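Local coordinates for protein anti-sigma-I factor RsgI2 (PDB 4B9P) that is an anti-sigma factor for SigI2, here its extracellular cellulose-binding module, where polysaccharide binding may trigger release and activation of SigI2, at residues Y12-T17 and E22-I27; V53-Y58 and P122-W127; S86-G91 and S109-S114. All coordinates share one frame; numbering follows the deposited sequence.

Contact 1: residues Y12-T17 and E22-I27; sequences YNHIRT and ELQPRI. With ZN (zinc ion), chain C.
The imidazole of His14 swings opposite its own backbone N (chi1 -172°), whereas Arg26 keeps CG on the far side from its carbonyl carbon (chi1 -64°) and runs extended to NE; these torsions lay the guanidinium flat on the imidazole, centres 3.5 Å apart and planes at 5°. The guanidinium thus covers one face of the metal-bound imidazole, with Arg26 NH2 over the ring. At the ring edge, His14 ND1 donates in plane to OE1 of Gln24 at 2.8 Å, and the amide is nearly coplanar with the ring. His14 NE2 binds a zinc ion at 2.0 Å, and two waters occupy further zinc positions. The metal would probably polarise the ring and favour the ND1-H to Gln24 bond. Ile15 CD1 packs on Gln24 CD at 3.5 Å. Beside Tyr12, the Arg26 chain lies alongside the ring, and NH1 donates to Tyr12 OH at 3.2 Å, tilted from the guanidinium plane. Tyr12 and Arg26 form an antiparallel hydrogen-bonded pair, followed by Asn13 and Pro25 as a non-hydrogen-bonded pair, while His14 N reaches Gln24 O at 2.9 Å. One water joins Asn13 ND2, Ile15 O and Gln24 N; Asn13 OD1 accepts from Asn140 N. Strands 7-13 and 25-31 are neighbours here, strand 104-111 flanks the latter, and Pro25 faces Tyr46 of strand 42-48 in the other sheet.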
loop_
_atom_site.group_PDB
_atom_site.type_symbol
_atom_site.label_atom_id
_atom_site.label_comp_id
_atom_site.label_asym_id
_atom_site.label_seq_id
_atom_site.Cartn_x
_atom_site.Cartn_y
_atom_site.Cartn_z
ATOM N N TYR A 12 4.272 1.614 8.001
ATOM C CA TYR A 12 5.602 1.107 8.190
ATOM C C TYR A 12 5.722 -0.191 7.405
ATOM O O TYR A 12 4.718 -0.765 6.963
ATOM C CB TYR A 12 5.939 0.893 9.679
ATOM C CG TYR A 12 5.268 -0.254 10.376
ATOM C CD1 TYR A 12 3.926 -0.175 10.755
ATOM C CD2 TYR A 12 5.982 -1.402 10.728
ATOM C CE1 TYR A 12 3.297 -1.223 11.440
ATOM C CE2 TYR A 12 5.365 -2.438 11.408
ATOM C CZ TYR A 12 4.037 -2.342 11.774
ATOM O OH TYR A 12 3.432 -3.386 12.456
ATOM N N ASN A 13 6.967 -0.658 7.242
ATOM C CA ASN A 13 7.226 -1.960 6.654
ATOM C C ASN A 13 7.479 -2.970 7.741
ATOM O O ASN A 13 8.344 -2.804 8.574
ATOM C CB ASN A 13 8.416 -1.843 5.708
ATOM C CG ASN A 13 8.061 -1.102 4.470
ATOM O OD1 ASN A 13 8.166 0.117 4.396
ATOM N ND2 ASN A 13 7.584 -1.824 3.473
ATOM N N HIS A 14 6.705 -4.051 7.720
ATOM C CA HIS A 14 6.820 -5.063 8.755
ATOM C C HIS A 14 8.015 -5.975 8.541
ATOM O O HIS A 14 8.477 -6.606 9.491
ATOM C CB HIS A 14 5.506 -5.851 8.814
ATOM C CG HIS A 14 5.414 -6.806 9.961
ATOM N ND1 HIS A 14 5.261 -8.164 9.787
ATOM C CD2 HIS A 14 5.383 -6.603 11.298
ATOM C CE1 HIS A 14 5.169 -8.761 10.965
ATOM N NE2 HIS A 14 5.229 -7.836 11.899
ATOM N N ILE A 15 8.493 -6.050 7.304
ATOM C CA ILE A 15 9.756 -6.692 6.990
ATOM C C ILE A 15 10.660 -5.639 6.389
ATOM O O ILE A 15 10.281 -5.012 5.375
ATOM C CB ILE A 15 9.590 -7.841 5.964
ATOM C CG1 ILE A 15 8.719 -8.952 6.544
ATOM C CG2 ILE A 15 10.951 -8.381 5.520
ATOM C CD1 ILE A 15 8.444 -10.018 5.550
ATOM N N ARG A 16 11.829 -5.444 6.997
ATOM C CA ARG A 16 12.715 -4.366 6.568
ATOM C C ARG A 16 14.066 -4.825 6.064
ATOM O O ARG A 16 14.975 -4.016 5.880
ATOM C CB ARG A 16 12.899 -3.384 7.731
ATOM C CG ARG A 16 11.601 -2.692 8.071
ATOM C CD ARG A 16 11.666 -1.783 9.246
ATOM N NE ARG A 16 11.993 -2.435 10.495
ATOM C CZ ARG A 16 11.160 -3.152 11.260
ATOM N NH1 ARG A 16 9.890 -3.372 10.939
ATOM N NH2 ARG A 16 11.616 -3.631 12.404
ATOM N N THR A 17 14.221 -6.127 5.857
ATOM C CA THR A 17 15.440 -6.654 5.299
ATOM C C THR A 17 15.627 -6.141 3.877
ATOM O O THR A 17 14.659 -5.885 3.153
ATOM C CB THR A 17 15.414 -8.184 5.292
ATOM O OG1 THR A 17 14.226 -8.634 4.647
ATOM C CG2 THR A 17 15.379 -8.703 6.674
ATOM N N GLU A 22 8.549 -11.107 0.304
ATOM C CA GLU A 22 7.247 -10.457 0.335
ATOM C C GLU A 22 7.359 -9.050 0.826
ATOM O O GLU A 22 8.027 -8.772 1.811
ATOM C CB GLU A 22 6.173 -11.195 1.131
ATOM C CG GLU A 22 6.544 -11.980 2.299
ATOM C CD GLU A 22 5.323 -12.686 2.906
ATOM O OE1 GLU A 22 4.587 -12.000 3.615
ATOM O OE2 GLU A 22 5.068 -13.897 2.663
ATOM N N LEU A 23 6.727 -8.132 0.117
ATOM C CA LEU A 23 6.561 -6.764 0.629
ATOM C C LEU A 23 5.474 -6.796 1.679
ATOM O O LEU A 23 4.424 -7.384 1.459
ATOM C CB LEU A 23 6.145 -5.824 -0.495
ATOM C CG LEU A 23 6.989 -5.849 -1.761
ATOM C CD1 LEU A 23 6.442 -4.863 -2.809
ATOM C CD2 LEU A 23 8.453 -5.572 -1.457
ATOM N N GLN A 24 5.734 -6.162 2.827
ATOM C CA GLN A 24 4.750 -6.130 3.910
ATOM C C GLN A 24 4.512 -4.699 4.390
ATOM O O GLN A 24 4.785 -4.355 5.531
ATOM C CB GLN A 24 5.200 -7.012 5.070
ATOM C CG GLN A 24 5.071 -8.483 4.727
ATOM C CD GLN A 24 5.044 -9.354 5.969
ATOM O OE1 GLN A 24 5.128 -8.852 7.108
ATOM N NE2 GLN A 24 4.945 -10.651 5.764
ATOM N N PRO A 25 3.952 -3.848 3.522
ATOM C CA PRO A 25 3.523 -2.523 3.986
ATOM C C PRO A 25 2.284 -2.621 4.867
ATOM O O PRO A 25 1.331 -3.375 4.559
ATOM C CB PRO A 25 3.214 -1.794 2.668
ATOM C CG PRO A 25 2.722 -2.869 1.784
ATOM C CD PRO A 25 3.521 -4.103 2.136
ATOM N N ARG A 26 2.315 -1.901 5.984
ATOM C CA ARG A 26 1.158 -1.783 6.854
ATOM C C ARG A 26 0.758 -0.321 6.856
ATOM O O ARG A 26 1.632 0.543 7.003
ATOM C CB ARG A 26 1.507 -2.267 8.249
ATOM C CG ARG A 26 1.852 -3.743 8.208
ATOM C CD ARG A 26 2.026 -4.345 9.539
ATOM N NE ARG A 26 2.055 -5.795 9.397
ATOM C CZ ARG A 26 1.984 -6.620 10.428
ATOM N NH1 ARG A 26 1.929 -6.135 11.658
ATOM N NH2 ARG A 26 1.977 -7.924 10.232
ATOM N N ILE A 27 -0.539 -0.043 6.688
ATOM C CA ILE A 27 -0.999 1.308 6.445
ATOM C C ILE A 27 -2.187 1.623 7.334
ATOM O O ILE A 27 -3.046 0.775 7.559
ATOM C CB ILE A 27 -1.362 1.430 4.948
ATOM C CG1 ILE A 27 -0.080 1.269 4.080
ATOM C CG2 ILE A 27 -2.029 2.723 4.638
ATOM C CD1 ILE A 27 -0.340 1.007 2.573
HETATM ZN ZN ZN C . 5.008 -8.251 13.802
HETATM O O HOH W 1 8.262 -4.765 3.394
HETATM O O HOH W 2 4.507 -6.285 14.459
HETATM O O HOH W 3 6.989 -8.414 14.355
#

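Contact 2: residues V53-Y58 and P122-W127; sequences VINEIY and PPYSEW. With ZN (zinc ion), chain E.
Asn55 and Tyr124 meet in the close part of this contact, reaching for each other from opposite directions. Asn55 ND2 donates to Tyr124 OH at 2.9 Å, a fairly straight bond (162° at the hydrogen) that lies in the amide plane, although that plane is turned 56° from the phenol ring. The same ND2 also bonds OD1 of Asn113, so two acceptors fix the rotation of the amide. Next to it, CD1 of Ile54 touches CE1 of Tyr124 at 3.7 Å; with CG1 wedged between the backbone N and the carbonyl carbon (chi1 62°), the extended Ile54 chain crosses the ring obliquely. The backbones come nearest at Val53 and Trp127, but the side chains there hardly engage: Val53 N stays 3.6 Å from Trp127 O without a hydrogen bond. The backbone of Ile54 is hydrogen-bonded to that of Asn128, just past the second segment. The Trp127 ring lies on the exposed side, taking CB of Ser125 over one face near the rim. Pro123 centres an inverse gamma turn ahead of Tyr124. Glu126 OE2 binds a zinc ion at 1.9 Å together with a water and Glu19. The arrangement is a loop-to-loop surface contact beside the calcium site of this CBM3 module, where Asp51, two residues before Val53, and Asp132, five residues past Trp127, both bind the ion.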
loop_
_atom_site.group_PDB
_atom_site.type_symbol
_atom_site.label_atom_id
_atom_site.label_comp_id
_atom_site.label_asym_id
_atom_site.label_seq_id
_atom_site.Cartn_x
_atom_site.Cartn_y
_atom_site.Cartn_z
ATOM N N VAL A 53 10.966 -9.983 -10.001
ATOM C CA VAL A 53 9.939 -10.819 -9.426
ATOM C C VAL A 53 8.772 -10.971 -10.385
ATOM O O VAL A 53 8.386 -10.011 -11.059
ATOM C CB VAL A 53 9.483 -10.201 -8.063
ATOM C CG1 VAL A 53 8.337 -11.016 -7.475
ATOM C CG2 VAL A 53 10.687 -10.186 -7.103
ATOM N N ILE A 54 8.235 -12.189 -10.477
ATOM C CA ILE A 54 7.101 -12.504 -11.354
ATOM C C ILE A 54 5.944 -13.089 -10.526
ATOM O O ILE A 54 6.108 -13.366 -9.329
ATOM C CB ILE A 54 7.543 -13.467 -12.485
ATOM C CG1 ILE A 54 8.030 -14.811 -11.911
ATOM C CG2 ILE A 54 8.552 -12.769 -13.392
ATOM C CD1 ILE A 54 8.240 -15.891 -12.984
ATOM N N ASN A 55 4.793 -13.320 -11.167
ATOM C CA ASN A 55 3.582 -13.832 -10.496
ATOM C C ASN A 55 3.156 -12.929 -9.345
ATOM O O ASN A 55 2.649 -13.424 -8.327
ATOM C CB ASN A 55 3.759 -15.247 -9.937
ATOM C CG ASN A 55 4.319 -16.233 -10.919
ATOM O OD1 ASN A 55 3.955 -16.257 -12.100
ATOM N ND2 ASN A 55 5.170 -17.125 -10.424
ATOM N N GLU A 56 3.357 -11.626 -9.474
ATOM C CA GLU A 56 3.096 -10.762 -8.317
ATOM C C GLU A 56 1.599 -10.682 -8.030
ATOM O O GLU A 56 0.824 -10.353 -8.914
ATOM C CB GLU A 56 3.626 -9.383 -8.582
ATOM C CG GLU A 56 5.121 -9.288 -8.728
ATOM C CD GLU A 56 5.491 -7.828 -8.883
ATOM O OE1 GLU A 56 5.437 -7.319 -10.038
ATOM O OE2 GLU A 56 5.719 -7.124 -7.864
ATOM N N ILE A 57 1.215 -10.934 -6.777
ATOM C CA ILE A 57 -0.170 -10.836 -6.341
ATOM C C ILE A 57 -0.216 -10.008 -5.069
ATOM O O ILE A 57 0.789 -9.849 -4.354
ATOM C CB ILE A 57 -0.799 -12.243 -6.105
ATOM C CG1 ILE A 57 -0.091 -12.973 -4.963
ATOM C CG2 ILE A 57 -0.836 -13.052 -7.419
ATOM C CD1 ILE A 57 -0.884 -14.170 -4.446
ATOM N N TYR A 58 -1.398 -9.498 -4.784
ATOM C CA TYR A 58 -1.683 -8.761 -3.578
ATOM C C TYR A 58 -2.617 -9.595 -2.704
ATOM O O TYR A 58 -3.600 -10.169 -3.206
ATOM C CB TYR A 58 -2.447 -7.451 -3.950
ATOM C CG TYR A 58 -2.974 -6.741 -2.726
ATOM C CD1 TYR A 58 -2.162 -5.875 -2.026
ATOM C CD2 TYR A 58 -4.251 -7.026 -2.220
ATOM C CE1 TYR A 58 -2.607 -5.237 -0.857
ATOM C CE2 TYR A 58 -4.710 -6.411 -1.077
ATOM C CZ TYR A 58 -3.874 -5.557 -0.380
ATOM O OH TYR A 58 -4.301 -4.997 0.791
ATOM N N PRO A 122 9.334 -21.674 -3.521
ATOM C CA PRO A 122 8.966 -21.350 -4.906
ATOM C C PRO A 122 9.841 -22.145 -5.880
ATOM O O PRO A 122 11.043 -22.262 -5.648
ATOM C CB PRO A 122 9.282 -19.837 -5.020
ATOM C CG PRO A 122 9.437 -19.369 -3.613
ATOM C CD PRO A 122 9.883 -20.524 -2.794
ATOM N N PRO A 123 9.278 -22.609 -7.001
ATOM C CA PRO A 123 10.053 -23.428 -7.948
ATOM C C PRO A 123 10.821 -22.554 -8.951
ATOM O O PRO A 123 10.703 -22.724 -10.177
ATOM C CB PRO A 123 8.967 -24.237 -8.624
ATOM C CG PRO A 123 7.806 -23.235 -8.699
ATOM C CD PRO A 123 7.837 -22.586 -7.322
ATOM N N TYR A 124 11.559 -21.594 -8.409
ATOM C CA TYR A 124 12.204 -20.568 -9.207
ATOM C C TYR A 124 13.602 -20.280 -8.719
ATOM O O TYR A 124 13.893 -20.442 -7.536
ATOM C CB TYR A 124 11.400 -19.252 -9.106
ATOM C CG TYR A 124 10.058 -19.298 -9.773
ATOM C CD1 TYR A 124 9.939 -19.286 -11.170
ATOM C CD2 TYR A 124 8.898 -19.394 -9.026
ATOM C CE1 TYR A 124 8.702 -19.331 -11.797
ATOM C CE2 TYR A 124 7.659 -19.481 -9.660
ATOM C CZ TYR A 124 7.570 -19.418 -11.035
ATOM O OH TYR A 124 6.325 -19.491 -11.612
ATOM N N SER A 125 14.437 -19.734 -9.611
ATOM C CA SER A 125 15.667 -19.063 -9.199
ATOM C C SER A 125 15.305 -17.887 -8.283
ATOM O O SER A 125 14.241 -17.262 -8.424
ATOM C CB SER A 125 16.400 -18.524 -10.411
ATOM O OG SER A 125 16.892 -19.598 -11.197
ATOM N N GLU A 126 16.224 -17.530 -7.409
ATOM C CA GLU A 126 15.940 -16.580 -6.346
ATOM C C GLU A 126 15.386 -15.265 -6.883
ATOM O O GLU A 126 14.499 -14.660 -6.277
ATOM C CB GLU A 126 17.247 -16.320 -5.546
ATOM C CG GLU A 126 17.103 -15.242 -4.556
ATOM C CD GLU A 126 18.322 -14.954 -3.702
ATOM O OE1 GLU A 126 19.112 -15.871 -3.438
ATOM O OE2 GLU A 126 18.495 -13.797 -3.245
ATOM N N TRP A 127 15.981 -14.752 -7.968
ATOM C CA TRP A 127 15.617 -13.430 -8.487
ATOM C C TRP A 127 14.164 -13.353 -8.959
ATOM O O TRP A 127 13.600 -12.256 -9.055
ATOM C CB TRP A 127 16.589 -12.965 -9.563
ATOM C CG TRP A 127 16.687 -13.899 -10.696
ATOM C CD1 TRP A 127 15.841 -13.988 -11.783
ATOM C CD2 TRP A 127 17.693 -14.909 -10.879
ATOM N NE1 TRP A 127 16.280 -14.996 -12.627
ATOM C CE2 TRP A 127 17.418 -15.565 -12.100
ATOM C CE3 TRP A 127 18.807 -15.305 -10.136
ATOM C CZ2 TRP A 127 18.220 -16.596 -12.589
ATOM C CZ3 TRP A 127 19.613 -16.336 -10.628
ATOM C CH2 TRP A 127 19.317 -16.958 -11.842
HETATM ZN ZN ZN E . 19.733 -13.133 -1.938
HETATM O O HOH W 4 21.504 -12.280 -1.488
#

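Contact 3: residues S86-G91 and S109-S114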
loop_
_atom_site.group_PDB
_atom_site.type_symbol
_atom_site.label_atom_id
_atom_site.label_comp_id
_atom_site.label_asym_id
_atom_site.label_seq_id
_atom_site.Cartn_x
_atom_site.Cartn_y
_atom_site.Cartn_z
ATOM N N SER A 86 6.407 0.301 -10.404
ATOM C CA SER A 86 5.175 -0.439 -10.126
ATOM C C SER A 86 4.558 0.228 -8.925
ATOM O O SER A 86 5.250 0.936 -8.170
ATOM C CB SER A 86 5.510 -1.862 -9.743
ATOM O OG SER A 86 6.171 -2.540 -10.798
ATOM N N TYR A 87 3.271 -0.016 -8.692
ATOM C CA TYR A 87 2.715 0.347 -7.399
ATOM C C TYR A 87 1.648 -0.667 -7.046
ATOM O O TYR A 87 1.011 -1.276 -7.917
ATOM C CB TYR A 87 2.149 1.783 -7.317
ATOM C CG TYR A 87 1.169 2.166 -8.381
ATOM C CD1 TYR A 87 -0.202 1.916 -8.231
ATOM C CD2 TYR A 87 1.589 2.812 -9.531
ATOM C CE1 TYR A 87 -1.109 2.330 -9.228
ATOM C CE2 TYR A 87 0.705 3.225 -10.507
ATOM C CZ TYR A 87 -0.645 2.976 -10.354
ATOM O OH TYR A 87 -1.504 3.378 -11.348
ATOM N N VAL A 88 1.475 -0.867 -5.748
ATOM C CA VAL A 88 0.315 -1.546 -5.226
ATOM C C VAL A 88 -0.743 -0.488 -5.019
ATOM O O VAL A 88 -0.500 0.497 -4.338
ATOM C CB VAL A 88 0.660 -2.183 -3.848
ATOM C CG1 VAL A 88 -0.542 -2.948 -3.330
ATOM C CG2 VAL A 88 1.908 -3.063 -3.950
ATOM N N GLU A 89 -1.903 -0.654 -5.647
ATOM C CA GLU A 89 -2.990 0.280 -5.421
ATOM C C GLU A 89 -4.025 -0.408 -4.543
ATOM O O GLU A 89 -4.630 -1.415 -4.940
ATOM C CB GLU A 89 -3.639 0.694 -6.739
ATOM C CG GLU A 89 -4.698 1.731 -6.510
ATOM C CD GLU A 89 -5.189 2.366 -7.778
ATOM O OE1 GLU A 89 -4.509 3.267 -8.294
ATOM O OE2 GLU A 89 -6.274 1.988 -8.235
ATOM N N ILE A 90 -4.242 0.144 -3.354
ATOM C CA ILE A 90 -5.189 -0.384 -2.393
ATOM C C ILE A 90 -6.422 0.493 -2.478
ATOM O O ILE A 90 -6.335 1.719 -2.531
ATOM C CB ILE A 90 -4.581 -0.327 -0.990
ATOM C CG1 ILE A 90 -3.446 -1.325 -0.892
ATOM C CG2 ILE A 90 -5.652 -0.633 0.086
ATOM C CD1 ILE A 90 -2.674 -1.267 0.440
ATOM N N GLY A 91 -7.575 -0.137 -2.558
ATOM C CA GLY A 91 -8.823 0.581 -2.613
ATOM C C GLY A 91 -9.832 -0.127 -1.744
ATOM O O GLY A 91 -9.488 -1.005 -0.931
ATOM N N SER A 109 -1.006 -5.882 4.550
ATOM C CA SER A 109 -0.913 -6.471 3.225
ATOM C C SER A 109 0.346 -7.262 3.042
ATOM O O SER A 109 1.350 -7.033 3.715
ATOM C CB SER A 109 -0.891 -5.375 2.168
ATOM O OG SER A 109 -2.020 -4.520 2.272
ATOM N N ARG A 110 0.283 -8.177 2.084
ATOM C CA ARG A 110 1.464 -8.901 1.605
ATOM C C ARG A 110 1.431 -8.896 0.096
ATOM O O ARG A 110 0.394 -9.174 -0.489
ATOM C CB ARG A 110 1.481 -10.353 2.131
ATOM C CG ARG A 110 1.572 -10.448 3.638
ATOM C CD ARG A 110 1.827 -11.871 4.066
ATOM N NE ARG A 110 0.675 -12.655 3.740
ATOM C CZ ARG A 110 0.672 -13.865 3.189
ATOM N NH1 ARG A 110 1.796 -14.510 2.853
ATOM N NH2 ARG A 110 -0.502 -14.424 2.983
ATOM N N ILE A 111 2.584 -8.677 -0.528
ATOM C CA ILE A 111 2.678 -8.633 -1.984
ATOM C C ILE A 111 3.931 -9.408 -2.401
ATOM O O ILE A 111 5.011 -9.237 -1.842
ATOM C CB ILE A 111 2.818 -7.159 -2.522
ATOM C CG1 ILE A 111 1.577 -6.332 -2.108
ATOM C CG2 ILE A 111 3.015 -7.101 -4.034
ATOM C CD1 ILE A 111 1.800 -5.510 -0.875
ATOM N N GLY A 112 3.775 -10.256 -3.409
ATOM C CA GLY A 112 4.923 -10.975 -3.935
ATOM C C GLY A 112 4.508 -12.050 -4.896
ATOM O O GLY A 112 3.326 -12.201 -5.256
ATOM N N ASN A 113 5.504 -12.826 -5.335
ATOM C CA ASN A 113 5.271 -13.960 -6.226
ATOM C C ASN A 113 4.270 -14.903 -5.540
ATOM O O ASN A 113 4.467 -15.270 -4.372
ATOM C CB ASN A 113 6.646 -14.636 -6.422
ATOM C CG ASN A 113 6.644 -15.800 -7.391
ATOM O OD1 ASN A 113 5.732 -16.602 -7.420
ATOM N ND2 ASN A 113 7.720 -15.927 -8.143
ATOM N N SER A 114 3.193 -15.274 -6.247
ATOM C CA SER A 114 2.160 -16.129 -5.672
ATOM C C SER A 114 2.737 -17.392 -5.018
ATOM O O SER A 114 2.174 -17.893 -4.054
ATOM C CB SER A 114 1.124 -16.454 -6.756
ATOM O OG SER A 114 1.730 -17.185 -7.831
#
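Apolar packing carries most of this contact: Val88 and Ile111 reach toward each other tip to tip, CG2 of Val88 meeting CG1 of Ile111 at 3.8 Å. The ethyl arm of Ile111 is twisted away from a staggered setting (chi2 97°), which places CD1 against the same methyl of Val88, 3.9 Å away. A second, mixed contact follows two residues along each strand, where CD1 of Ile90 comes up to OG of Ser109 at 3.8 Å. The hydroxyl is buried, and its polar partner is the OH of Tyr58, with which it hydrogen-bonds; the Tyr58 side chain also touches Val88, Ile90 and Ile111, so it lines the same interior. No hydrogen bond joins the two segments, and their backbones stay well apart, with CA atoms of Val88 and Ile111 8.1 Å from each other. Val88 and Ile90 bond to strand 42-48 of their own sheet, and Ile111 bonds to Leu23, in the approach to the neighbouring strand 25-31. Past the corner at Gly112, Asn113 caps the following short helix, its OD1 accepting from Tyr115 N. Residues facing inward from two opposed antiparallel sheets in this way form part of the hydrophobic core of the beta sandwich characteristic of family 3 carbohydrate-binding modules.

From the N terminus, contact 1 comes first and closes the short connection between strands 7-13 and 25-31. Contact 2 opens at residues 53-58, where strand 56-63 begins, and closes only at 122-127, beyond helix 114-117; the whole of contact 3 is nested inside this long loop. Contact 1 stands in series with both. Strand 104-111 lies between strands 25-31 and 56-63, so one sheet carries parts of all three contacts, and contact 3 joins it to the opposite sheet through strand 84-92. Contacts 1 and 3 touch, as do contacts 2 and 3, whereas contacts 1 and 2 remain separate, their centres about 17 Å apart.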